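Local atomic coordinates of DNA-binding protein reb1 (Schizosaccharomyces pombe, PDB entry 5EYB), a protein that binds specific DNA sites in ribosomal RNA enhancers and promoters and upstream of many RNA polymerase II genes, and helps terminate transcription by RNA polymerase I. Residues T68-T71 with I72-L76; D206-D209 with R210-V214; R317-R320 with D321-L324. All coordinates share one frame; numbering follows the deposited sequence.

Interaction 1: residues T68-T71 with I72-L76; sequences TRRT and ILRHL. With nucleotides of chain B; nucleotides of chain C.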
loop_
_atom_site.group_PDB
_atom_site.type_symbol
_atom_site.label_atom_id
_atom_site.label_comp_id
_atom_site.label_asym_id
_atom_site.label_seq_id
_atom_site.Cartn_x
_atom_site.Cartn_y
_atom_site.Cartn_z
ATOM N N THR A 68 1.885 -13.852 7.545
ATOM C CA THR A 68 0.800 -13.947 8.518
ATOM C C THR A 68 -0.107 -15.124 8.173
ATOM O O THR A 68 -0.050 -15.662 7.070
ATOM C CB THR A 68 -0.034 -12.649 8.562
ATOM O OG1 THR A 68 0.831 -11.522 8.378
ATOM C CG2 THR A 68 -0.768 -12.507 9.895
ATOM N N ARG A 69 -0.934 -15.534 9.125
ATOM C CA ARG A 69 -1.935 -16.555 8.869
ATOM C C ARG A 69 -2.918 -16.088 7.792
ATOM O O ARG A 69 -3.322 -16.873 6.935
ATOM C CB ARG A 69 -2.681 -16.900 10.155
ATOM C CG ARG A 69 -3.770 -17.939 9.987
ATOM C CD ARG A 69 -4.585 -18.081 11.261
ATOM N NE ARG A 69 -5.657 -19.060 11.113
ATOM C CZ ARG A 69 -5.528 -20.353 11.389
ATOM N NH1 ARG A 69 -4.370 -20.825 11.832
ATOM N NH2 ARG A 69 -6.555 -21.174 11.224
ATOM N N ARG A 70 -3.285 -14.808 7.838
ATOM C CA ARG A 70 -4.235 -14.238 6.886
ATOM C C ARG A 70 -3.733 -14.364 5.449
ATOM O O ARG A 70 -4.492 -14.732 4.551
ATOM C CB ARG A 70 -4.520 -12.767 7.228
ATOM C CG ARG A 70 -5.329 -11.982 6.181
ATOM C CD ARG A 70 -6.694 -12.608 5.879
ATOM N NE ARG A 70 -7.520 -11.759 5.015
ATOM C CZ ARG A 70 -8.643 -12.157 4.420
ATOM N NH1 ARG A 70 -9.076 -13.397 4.587
ATOM N NH2 ARG A 70 -9.330 -11.321 3.655
ATOM N N THR A 71 -2.459 -14.062 5.234
ATOM C CA THR A 71 -1.913 -14.104 3.883
ATOM C C THR A 71 -1.591 -15.532 3.443
ATOM O O THR A 71 -1.635 -15.834 2.252
ATOM C CB THR A 71 -0.651 -13.238 3.756
ATOM O OG1 THR A 71 -0.215 -13.222 2.392
ATOM C CG2 THR A 71 0.442 -13.806 4.590
ATOM N N ILE A 72 -1.276 -16.410 4.393
ATOM C CA ILE A 72 -1.043 -17.812 4.064
ATOM C C ILE A 72 -2.349 -18.443 3.600
ATOM O O ILE A 72 -2.377 -19.200 2.631
ATOM C CB ILE A 72 -0.470 -18.605 5.258
ATOM C CG1 ILE A 72 0.986 -18.214 5.506
ATOM C CG2 ILE A 72 -0.545 -20.099 4.996
ATOM C CD1 ILE A 72 1.606 -18.905 6.696
ATOM N N LEU A 73 -3.434 -18.109 4.288
ATOM C CA LEU A 73 -4.752 -18.609 3.925
ATOM C C LEU A 73 -5.185 -18.084 2.562
ATOM O O LEU A 73 -5.800 -18.805 1.780
ATOM C CB LEU A 73 -5.788 -18.226 4.981
ATOM C CG LEU A 73 -5.713 -18.978 6.306
ATOM C CD1 LEU A 73 -6.871 -18.572 7.202
ATOM C CD2 LEU A 73 -5.709 -20.480 6.073
ATOM N N ARG A 74 -4.862 -16.823 2.286
ATOM C CA ARG A 74 -5.199 -16.215 1.005
ATOM C C ARG A 74 -4.533 -16.965 -0.143
ATOM O O ARG A 74 -5.165 -17.245 -1.159
ATOM C CB ARG A 74 -4.788 -14.743 0.975
ATOM C CG ARG A 74 -5.734 -13.807 1.707
ATOM C CD ARG A 74 -5.221 -12.378 1.644
ATOM N NE ARG A 74 -6.059 -11.448 2.394
ATOM C CZ ARG A 74 -5.836 -10.140 2.465
ATOM N NH1 ARG A 74 -4.800 -9.611 1.830
ATOM N NH2 ARG A 74 -6.645 -9.361 3.167
ATOM N N HIS A 75 -3.267 -17.288 0.017
ATOM C CA HIS A 75 -2.568 -18.131 -0.927
ATOM C C HIS A 75 -3.085 -19.539 -0.970
ATOM O O HIS A 75 -3.104 -20.140 -2.003
ATOM C CB HIS A 75 -1.075 -18.122 -0.665
ATOM C CG HIS A 75 -0.429 -16.824 -0.987
ATOM N ND1 HIS A 75 0.673 -16.723 -1.792
ATOM C CD2 HIS A 75 -0.745 -15.568 -0.625
ATOM C CE1 HIS A 75 1.013 -15.459 -1.913
ATOM N NE2 HIS A 75 0.170 -14.737 -1.209
ATOM N N LEU A 76 -3.429 -20.099 0.168
ATOM C CA LEU A 76 -3.953 -21.445 0.195
ATOM C C LEU A 76 -5.285 -21.570 -0.510
ATOM O O LEU A 76 -5.511 -22.490 -1.257
ATOM C CB LEU A 76 -4.088 -21.913 1.633
ATOM C CG LEU A 76 -4.722 -23.268 1.834
ATOM C CD1 LEU A 76 -3.924 -24.292 1.086
ATOM C CD2 LEU A 76 -4.744 -23.607 3.298
ATOM P P DT B 18 2.813 -10.524 5.916
ATOM O OP1 DT B 18 4.094 -11.065 6.417
ATOM O OP2 DT B 18 1.647 -11.407 5.807
ATOM O "O5'" DT B 18 2.358 -9.295 6.820
ATOM C "C5'" DT B 18 2.947 -8.028 6.619
ATOM C "C4'" DT B 18 2.364 -7.012 7.577
ATOM O "O4'" DT B 18 1.280 -6.292 6.935
ATOM C "C3'" DT B 18 1.783 -7.602 8.862
ATOM O "O3'" DT B 18 2.224 -6.842 9.960
ATOM C "C2'" DT B 18 0.275 -7.467 8.657
ATOM C "C1'" DT B 18 0.202 -6.200 7.830
ATOM N N1 DT B 18 -1.054 -6.073 7.045
ATOM C C2 DT B 18 -1.703 -4.860 7.007
ATOM O O2 DT B 18 -1.300 -3.864 7.588
ATOM N N3 DT B 18 -2.850 -4.850 6.259
ATOM C C4 DT B 18 -3.401 -5.910 5.561
ATOM O O4 DT B 18 -4.438 -5.804 4.914
ATOM C C5 DT B 18 -2.670 -7.152 5.645
ATOM C C7 DT B 18 -3.172 -8.370 4.928
ATOM C C6 DT B 18 -1.546 -7.173 6.374
ATOM P P DG C 6 -9.168 -18.156 10.712
ATOM O OP1 DG C 6 -9.253 -19.472 10.046
ATOM O OP2 DG C 6 -7.884 -17.422 10.701
ATOM O "O5'" DG C 6 -10.297 -17.201 10.113
ATOM C "C5'" DG C 6 -11.666 -17.479 10.386
ATOM C "C4'" DG C 6 -12.481 -16.198 10.466
ATOM O "O4'" DG C 6 -12.124 -15.459 11.663
ATOM C "C3'" DG C 6 -12.298 -15.229 9.293
ATOM O "O3'" DG C 6 -13.566 -14.769 8.850
ATOM C "C2'" DG C 6 -11.471 -14.092 9.893
ATOM C "C1'" DG C 6 -11.952 -14.102 11.333
ATOM N N9 DG C 6 -11.005 -13.512 12.273
ATOM C C8 DG C 6 -9.792 -14.027 12.664
ATOM N N7 DG C 6 -9.162 -13.276 13.524
ATOM C C5 DG C 6 -10.012 -12.193 13.715
ATOM C C6 DG C 6 -9.866 -11.052 14.538
ATOM O O6 DG C 6 -8.924 -10.763 15.288
ATOM N N1 DG C 6 -10.961 -10.199 14.437
ATOM C C2 DG C 6 -12.059 -10.420 13.639
ATOM N N2 DG C 6 -13.016 -9.482 13.672
ATOM N N3 DG C 6 -12.209 -11.484 12.863
ATOM C C4 DG C 6 -11.150 -12.325 12.952
ATOM P P DA B 17 0.706 -11.032 -0.497
ATOM O OP1 DA B 17 1.687 -12.123 -0.683
ATOM O OP2 DA B 17 -0.738 -11.337 -0.392
ATOM O "O5'" DA B 17 1.132 -10.207 0.795
ATOM C "C5'" DA B 17 2.464 -9.760 0.923
ATOM C "C4'" DA B 17 2.668 -9.085 2.260
ATOM O "O4'" DA B 17 2.000 -7.802 2.260
ATOM C "C3'" DA B 17 2.131 -9.858 3.464
ATOM O "O3'" DA B 17 3.103 -9.839 4.495
ATOM C "C2'" DA B 17 0.861 -9.091 3.851
ATOM C "C1'" DA B 17 1.196 -7.676 3.410
ATOM N N9 DA B 17 0.027 -6.875 3.053
ATOM C C8 DA B 17 -1.027 -7.254 2.264
ATOM N N7 DA B 17 -1.930 -6.313 2.099
ATOM C C5 DA B 17 -1.429 -5.242 2.821
ATOM C C6 DA B 17 -1.914 -3.936 3.052
ATOM N N6 DA B 17 -3.063 -3.475 2.549
ATOM N N1 DA B 17 -1.166 -3.118 3.817
ATOM C C2 DA B 17 -0.013 -3.580 4.319
ATOM N N3 DA B 17 0.544 -4.782 4.174
ATOM C C4 DA B 17 -0.220 -5.571 3.409
#
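His75 lies one helical turn beyond Thr71, and its side chain runs past that residue's carbonyl on its way to the DNA backbone. CB and CG pass Thr71 O, CB at 3.7 Å, and CD2 comes closer still to the same oxygen. With CG beside the backbone N (chi1 -69°), the ring leans back toward the start of the helix. Beyond the carbonyl, CE1 is 3.6 Å from OP1 of DA17 of chain B, and NE2 donates a hydrogen bond of 3.1 Å to that oxygen, which sits at the ring edge. Thr71 OG1 adds a weak bond to OP2 of the same phosphate, so one phosphate is met from both ends of the turn, firmly by His75 and weakly by Thr71. The backbone bond from His75 N to Thr71 O is the regular i to i+4 bond of the helix. At the N-cap position, Thr68 gives OP2 of DT18 of chain B two bonds, from its backbone N at 3.0 Å and from OG1 at 2.7 Å; its chi1 of -36° sets OG1 beside the N, which lets both reach one oxygen. Arg69, extended as far as NE, crosses to the other strand, where NE bonds OP2 of DG6 of chain C at 2.8 Å. NH2 adds a weak bond to OP1. Arg74 brings NH1 to 3.7 Å from the thymine methyl C7 of DT18. The turn thus straddles both DNA strands within a Myb-associated domain. Behind it, Ile72 and Leu73 pack on Leu60 and Val57 of helix 51-63, while Trp14 and Trp19 meet the His75 ring.

Interaction 2: residues D206-D209 with R210-V214; sequences DCRD and RWRDV. With nucleotides of chain B; nucleotides of chain C.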
loop_
_atom_site.group_PDB
_atom_site.type_symbol
_atom_site.label_atom_id
_atom_site.label_comp_id
_atom_site.label_asym_id
_atom_site.label_seq_id
_atom_site.Cartn_x
_atom_site.Cartn_y
_atom_site.Cartn_z
ATOM N N ASP A 206 15.948 2.495 -0.613
ATOM C CA ASP A 206 15.440 2.442 0.760
ATOM C C ASP A 206 15.677 3.755 1.494
ATOM O O ASP A 206 14.863 4.171 2.319
ATOM C CB ASP A 206 16.093 1.302 1.545
ATOM C CG ASP A 206 15.680 -0.064 1.047
ATOM O OD1 ASP A 206 14.552 -0.197 0.527
ATOM O OD2 ASP A 206 16.486 -1.009 1.180
ATOM N N CYS A 207 16.803 4.396 1.198
ATOM C CA CYS A 207 17.127 5.679 1.803
ATOM C C CYS A 207 16.148 6.742 1.335
ATOM O O CYS A 207 15.666 7.546 2.133
ATOM C CB CYS A 207 18.562 6.095 1.473
ATOM S SG CYS A 207 19.829 5.067 2.250
ATOM N N ARG A 208 15.856 6.740 0.037
ATOM C CA ARG A 208 14.879 7.661 -0.532
ATOM C C ARG A 208 13.526 7.449 0.129
ATOM O O ARG A 208 12.891 8.406 0.575
ATOM C CB ARG A 208 14.766 7.472 -2.050
ATOM C CG ARG A 208 14.128 8.641 -2.817
ATOM C CD ARG A 208 12.599 8.683 -2.708
ATOM N NE ARG A 208 11.979 7.393 -3.009
ATOM C CZ ARG A 208 11.412 7.084 -4.173
ATOM N NH1 ARG A 208 11.379 7.974 -5.157
ATOM N NH2 ARG A 208 10.874 5.887 -4.353
ATOM N N ASP A 209 13.090 6.193 0.186
ATOM C CA ASP A 209 11.773 5.876 0.726
ATOM C C ASP A 209 11.657 6.294 2.191
ATOM O O ASP A 209 10.655 6.893 2.590
ATOM C CB ASP A 209 11.469 4.382 0.568
ATOM C CG ASP A 209 11.392 3.947 -0.891
ATOM O OD1 ASP A 209 11.130 4.800 -1.766
ATOM O OD2 ASP A 209 11.590 2.742 -1.160
ATOM N N ARG A 210 12.685 5.996 2.985
ATOM C CA ARG A 210 12.702 6.403 4.388
ATOM C C ARG A 210 12.594 7.910 4.524
ATOM O O ARG A 210 11.894 8.411 5.400
ATOM C CB ARG A 210 13.967 5.923 5.087
ATOM C CG ARG A 210 13.698 4.943 6.201
ATOM C CD ARG A 210 12.849 5.540 7.311
ATOM N NE ARG A 210 12.125 4.493 8.027
ATOM C CZ ARG A 210 11.547 4.648 9.213
ATOM N NH1 ARG A 210 11.615 5.811 9.842
ATOM N NH2 ARG A 210 10.908 3.633 9.777
ATOM N N TRP A 211 13.288 8.630 3.651
ATOM C CA TRP A 211 13.246 10.086 3.667
ATOM C C TRP A 211 11.898 10.621 3.181
ATOM O O TRP A 211 11.219 11.347 3.906
ATOM C CB TRP A 211 14.380 10.672 2.817
ATOM C CG TRP A 211 14.297 12.162 2.668
ATOM C CD1 TRP A 211 13.765 12.854 1.618
ATOM C CD2 TRP A 211 14.745 13.146 3.609
ATOM N NE1 TRP A 211 13.860 14.205 1.844
ATOM C CE2 TRP A 211 14.458 14.411 3.059
ATOM C CE3 TRP A 211 15.364 13.078 4.860
ATOM C CZ2 TRP A 211 14.769 15.597 3.717
ATOM C CZ3 TRP A 211 15.672 14.258 5.513
ATOM C CH2 TRP A 211 15.375 15.500 4.940
ATOM N N ARG A 212 11.512 10.252 1.961
ATOM C CA ARG A 212 10.295 10.779 1.349
ATOM C C ARG A 212 9.031 10.478 2.153
ATOM O O ARG A 212 8.152 11.331 2.279
ATOM C CB ARG A 212 10.125 10.228 -0.068
ATOM C CG ARG A 212 8.842 10.700 -0.751
ATOM C CD ARG A 212 8.608 9.990 -2.067
ATOM N NE ARG A 212 8.489 8.546 -1.892
ATOM C CZ ARG A 212 8.357 7.682 -2.894
ATOM N NH1 ARG A 212 8.326 8.117 -4.146
ATOM N NH2 ARG A 212 8.260 6.382 -2.644
ATOM N N ASP A 213 8.942 9.272 2.702
ATOM C CA ASP A 213 7.701 8.828 3.323
ATOM C C ASP A 213 7.690 8.902 4.850
ATOM O O ASP A 213 6.650 8.690 5.468
ATOM C CB ASP A 213 7.383 7.396 2.882
ATOM C CG ASP A 213 7.002 7.310 1.414
ATOM O OD1 ASP A 213 6.280 8.208 0.935
ATOM O OD2 ASP A 213 7.427 6.347 0.737
ATOM N N VAL A 214 8.831 9.195 5.468
ATOM C CA VAL A 214 8.881 9.254 6.927
ATOM C C VAL A 214 9.680 10.435 7.478
ATOM O O VAL A 214 9.127 11.309 8.146
ATOM C CB VAL A 214 9.480 7.965 7.531
ATOM C CG1 VAL A 214 9.580 8.099 9.041
ATOM C CG2 VAL A 214 8.648 6.746 7.161
ATOM P P DG B 12 8.990 14.180 -8.678
ATOM O OP1 DG B 12 8.457 15.417 -9.289
ATOM O OP2 DG B 12 9.063 14.049 -7.207
ATOM O "O5'" DG B 12 8.169 12.916 -9.204
ATOM C "C5'" DG B 12 8.193 12.584 -10.584
ATOM C "C4'" DG B 12 7.427 11.302 -10.842
ATOM O "O4'" DG B 12 8.245 10.164 -10.485
ATOM C "C3'" DG B 12 6.116 11.155 -10.057
ATOM O "O3'" DG B 12 5.043 10.904 -10.962
ATOM C "C2'" DG B 12 6.370 9.958 -9.131
ATOM C "C1'" DG B 12 7.424 9.185 -9.903
ATOM N N9 DG B 12 8.257 8.329 -9.068
ATOM C C8 DG B 12 9.107 8.726 -8.065
ATOM N N7 DG B 12 9.733 7.737 -7.493
ATOM C C5 DG B 12 9.273 6.611 -8.165
ATOM C C6 DG B 12 9.597 5.249 -7.982
ATOM O O6 DG B 12 10.380 4.751 -7.166
ATOM N N1 DG B 12 8.907 4.432 -8.871
ATOM C C2 DG B 12 8.016 4.875 -9.816
ATOM N N2 DG B 12 7.451 3.935 -10.581
ATOM N N3 DG B 12 7.701 6.150 -9.998
ATOM C C4 DG B 12 8.366 6.959 -9.139
ATOM P P DG B 13 3.538 10.761 -10.428
ATOM O OP1 DG B 13 2.658 11.124 -11.559
ATOM O OP2 DG B 13 3.427 11.483 -9.142
ATOM O "O5'" DG B 13 3.391 9.198 -10.117
ATOM C "C5'" DG B 13 3.748 8.248 -11.109
ATOM C "C4'" DG B 13 3.581 6.833 -10.590
ATOM O "O4'" DG B 13 4.712 6.480 -9.774
ATOM C "C3'" DG B 13 2.348 6.602 -9.715
ATOM O "O3'" DG B 13 1.405 5.827 -10.428
ATOM C "C2'" DG B 13 2.880 5.850 -8.480
ATOM C "C1'" DG B 13 4.307 5.486 -8.879
ATOM N N9 DG B 13 5.240 5.469 -7.758
ATOM C C8 DG B 13 5.752 6.559 -7.093
ATOM N N7 DG B 13 6.566 6.242 -6.127
ATOM C C5 DG B 13 6.599 4.852 -6.152
ATOM C C6 DG B 13 7.312 3.943 -5.336
ATOM O O6 DG B 13 8.080 4.191 -4.399
ATOM N N1 DG B 13 7.065 2.624 -5.695
ATOM C C2 DG B 13 6.234 2.229 -6.714
ATOM N N2 DG B 13 6.125 0.911 -6.905
ATOM N N3 DG B 13 5.558 3.068 -7.489
ATOM C C4 DG B 13 5.789 4.361 -7.150
ATOM P P DC C 15 11.578 -6.149 -1.876
ATOM O OP1 DC C 15 12.045 -7.549 -1.989
ATOM O OP2 DC C 15 12.507 -5.079 -1.441
ATOM O "O5'" DC C 15 10.972 -5.680 -3.276
ATOM C "C5'" DC C 15 9.798 -6.289 -3.775
ATOM C "C4'" DC C 15 9.136 -5.406 -4.805
ATOM O "O4'" DC C 15 8.723 -4.185 -4.183
ATOM C "C3'" DC C 15 10.037 -4.978 -5.950
ATOM O "O3'" DC C 15 9.887 -5.891 -7.032
ATOM C "C2'" DC C 15 9.525 -3.576 -6.317
ATOM C "C1'" DC C 15 8.565 -3.213 -5.179
ATOM N N1 DC C 15 8.833 -1.882 -4.579
ATOM C C2 DC C 15 8.094 -0.774 -4.996
ATOM O O2 DC C 15 7.226 -0.921 -5.863
ATOM N N3 DC C 15 8.352 0.436 -4.435
ATOM C C4 DC C 15 9.295 0.551 -3.504
ATOM N N4 DC C 15 9.512 1.762 -2.980
ATOM C C5 DC C 15 10.058 -0.569 -3.067
ATOM C C6 DC C 15 9.798 -1.754 -3.628
#
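Arg208 and Arg212, one turn apart, lay their guanidinium groups flat on each other, centres 3.4 Å apart and planes 23° apart, and each reads its own guanine. Arg208 NH1 donates to N7 of DG12 of chain B at 2.9 Å, and its NH2 donates to O6 of that base at 3.1 Å. Arg212 repeats the pattern one base on: NH1 reaches N7 of DG13 of chain B at 3.2 Å and NH2 reaches O6 at 2.8 Å. The two chains get there differently, Arg208 folding at chi2 and chi3, Arg212 staying extended until a single bend at chi3 (60°) turns its end toward the base. Asp209 supplies the counter-charge. Its OD1 accepts both NE and NH2 of Arg208, the latter at 2.8 Å, and this side-on grip lies in the guanidinium plane and fixes its rotation. The same oxygen is 3.4 Å from Arg212 NH2 but well out of that group's plane, so there the attraction is of charge alone. OD2 is left to accept N4 of DC15 of chain C at 2.9 Å. DC15 pairs with DG13; Asp209 and Arg212 therefore contact the two partners of one base pair. Asp213 OD2 makes a weak salt bridge to Arg212 NH2, while its OD1 is taken by Arg265; Arg210 turns away to Asp179. This is the second helix of the predicted helix-turn-helix in the first Myb repeat. Asp209, Asp213 and the guanine acceptors probably offset the charge of the stacked arginines, to which Arg265 adds another close by. Each arginine offers two donors to the N7 and O6 of one guanine, consistent with selection for two consecutive guanines.

Interaction 3: residues R317-R320 with D321-L324; sequences RWTR and DQML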
loop_
_atom_site.group_PDB
_atom_site.type_symbol
_atom_site.label_atom_id
_atom_site.label_comp_id
_atom_site.label_asym_id
_atom_site.label_seq_id
_atom_site.Cartn_x
_atom_site.Cartn_y
_atom_site.Cartn_z
ATOM N N ARG A 317 -25.541 4.190 3.190
ATOM C CA ARG A 317 -25.787 5.086 2.065
ATOM C C ARG A 317 -24.572 5.966 1.797
ATOM O O ARG A 317 -24.215 6.219 0.646
ATOM C CB ARG A 317 -27.020 5.955 2.314
ATOM C CG ARG A 317 -27.500 6.663 1.058
ATOM C CD ARG A 317 -28.691 7.571 1.313
ATOM N NE ARG A 317 -29.191 8.144 0.066
ATOM C CZ ARG A 317 -30.136 9.075 -0.011
ATOM N NH1 ARG A 317 -30.695 9.555 1.092
ATOM N NH2 ARG A 317 -30.521 9.529 -1.196
ATOM N N TRP A 318 -23.941 6.430 2.870
ATOM C CA TRP A 318 -22.711 7.205 2.759
ATOM C C TRP A 318 -21.721 6.789 3.835
ATOM O O TRP A 318 -22.106 6.508 4.970
ATOM C CB TRP A 318 -22.990 8.704 2.871
ATOM C CG TRP A 318 -23.966 9.236 1.873
ATOM C CD1 TRP A 318 -23.807 9.295 0.519
ATOM C CD2 TRP A 318 -25.245 9.814 2.153
ATOM N NE1 TRP A 318 -24.916 9.861 -0.063
ATOM C CE2 TRP A 318 -25.814 10.189 0.919
ATOM C CE3 TRP A 318 -25.970 10.044 3.327
ATOM C CZ2 TRP A 318 -27.072 10.783 0.826
ATOM C CZ3 TRP A 318 -27.217 10.633 3.232
ATOM C CH2 TRP A 318 -27.756 10.996 1.991
ATOM N N THR A 319 -20.443 6.748 3.473
ATOM C CA THR A 319 -19.389 6.527 4.451
ATOM C C THR A 319 -19.072 7.855 5.120
ATOM O O THR A 319 -19.528 8.902 4.665
ATOM C CB THR A 319 -18.116 5.951 3.814
ATOM O OG1 THR A 319 -17.246 5.460 4.841
ATOM C CG2 THR A 319 -17.392 7.020 3.007
ATOM N N ARG A 320 -18.296 7.807 6.198
ATOM C CA ARG A 320 -17.912 9.012 6.925
ATOM C C ARG A 320 -17.278 10.050 6.002
ATOM O O ARG A 320 -17.734 11.189 5.929
ATOM C CB ARG A 320 -16.947 8.663 8.060
ATOM C CG ARG A 320 -16.562 9.843 8.938
ATOM C CD ARG A 320 -15.486 9.456 9.941
ATOM N NE ARG A 320 -15.162 10.550 10.853
ATOM C CZ ARG A 320 -14.233 11.472 10.618
ATOM N NH1 ARG A 320 -13.530 11.439 9.494
ATOM N NH2 ARG A 320 -14.007 12.430 11.508
ATOM N N ASP A 321 -16.239 9.643 5.279
ATOM C CA ASP A 321 -15.504 10.562 4.417
ATOM C C ASP A 321 -16.380 11.167 3.318
ATOM O O ASP A 321 -16.146 12.294 2.885
ATOM C CB ASP A 321 -14.297 9.850 3.803
ATOM C CG ASP A 321 -13.241 9.502 4.837
ATOM O OD1 ASP A 321 -12.988 10.335 5.730
ATOM O OD2 ASP A 321 -12.668 8.394 4.764
ATOM N N GLN A 322 -17.392 10.427 2.877
ATOM C CA GLN A 322 -18.309 10.928 1.855
ATOM C C GLN A 322 -19.211 12.037 2.390
ATOM O O GLN A 322 -19.498 13.007 1.690
ATOM C CB GLN A 322 -19.161 9.792 1.296
ATOM C CG GLN A 322 -18.474 8.991 0.209
ATOM C CD GLN A 322 -19.290 7.797 -0.233
ATOM O OE1 GLN A 322 -20.092 7.263 0.533
ATOM N NE2 GLN A 322 -19.095 7.373 -1.476
ATOM N N MET A 323 -19.662 11.889 3.630
ATOM C CA MET A 323 -20.490 12.911 4.252
ATOM C C MET A 323 -19.653 14.147 4.547
ATOM O O MET A 323 -20.117 15.275 4.374
ATOM C CB MET A 323 -21.135 12.385 5.535
ATOM C CG MET A 323 -21.695 10.983 5.403
ATOM S SD MET A 323 -22.829 10.543 6.726
ATOM C CE MET A 323 -24.217 11.571 6.284
ATOM N N LEU A 324 -18.416 13.927 4.990
ATOM C CA LEU A 324 -17.482 15.022 5.231
ATOM C C LEU A 324 -17.214 15.779 3.942
ATOM O O LEU A 324 -17.174 17.005 3.929
ATOM C CB LEU A 324 -16.165 14.509 5.816
ATOM C CG LEU A 324 -16.033 14.463 7.339
ATOM C CD1 LEU A 324 -17.029 13.493 7.931
ATOM C CD2 LEU A 324 -14.625 14.071 7.733
#
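A hydrophobic staple and half of a capping box open helix 320-333: Trp318, just before the N-cap residue Thr319, packs on Met323, and Gln322 reaches back to the N-cap backbone. In the staple, Trp318 CB touches Met323 CG at 3.6 Å, the two side chains crossing at about a right angle. The bend at the end of the methionine (chi3 71°) carries CE round to the indole, 3.8 Å from CE3. In the cap, Gln322 OE1 accepts the backbone N-H of Thr319 at 3.0 Å, in a nearly straight bond (168°). Thr319 offers no capping bond of its own side chain; instead its CG2 rests on the aliphatic part of the glutamine, 3.6 Å from CG. Gln322 NE2 bonds Lys277 O, so both ends of the amide are used and its orientation is fixed. Thr319 O takes the first regular helical bond, from Met323 N at 3.2 Å. Further along, Arg320 stretches out over Leu324, NH1 lying 3.4 Å from CD2. Its ion pair with Asp321, NH1 to OD1, is long at 4.0 Å, the carboxylate standing nearly perpendicular to the guanidinium; the stronger partner of Asp321 is Lys271. Trp318 NE1 is satisfied by Ser280 O, and the indole stacks on Phe282. The helix start joins two groups of helices: Trp318 and Met323 press on Trp289 of helix 284-299, Arg320 and Leu324 on Trp307 of helix 307-314, and Asp321 touches helices 228-238 and 265-275 of the second Myb-type repeat.

Interactions 1 and 2 run along one helix each, with Thr68 as N-cap in interaction 1, whereas interaction 3 joins a loop to the helix it leads into. The three do not touch: centres are about 29 to 32 Å apart. Interactions 1 and 2 are partly buried and face DNA, on opposite sides of the chain's centre. Their chemistry divides the task: 68-76 holds mainly phosphates, with a histidine, threonines and an arginine, whereas 206-214 reads base edges through arginines, one of them held flat by an aspartate. Interaction 3 is the more buried and holds protein to protein by apolar packing and amide capping, though its nearest atom is about 4 Å from the DNA.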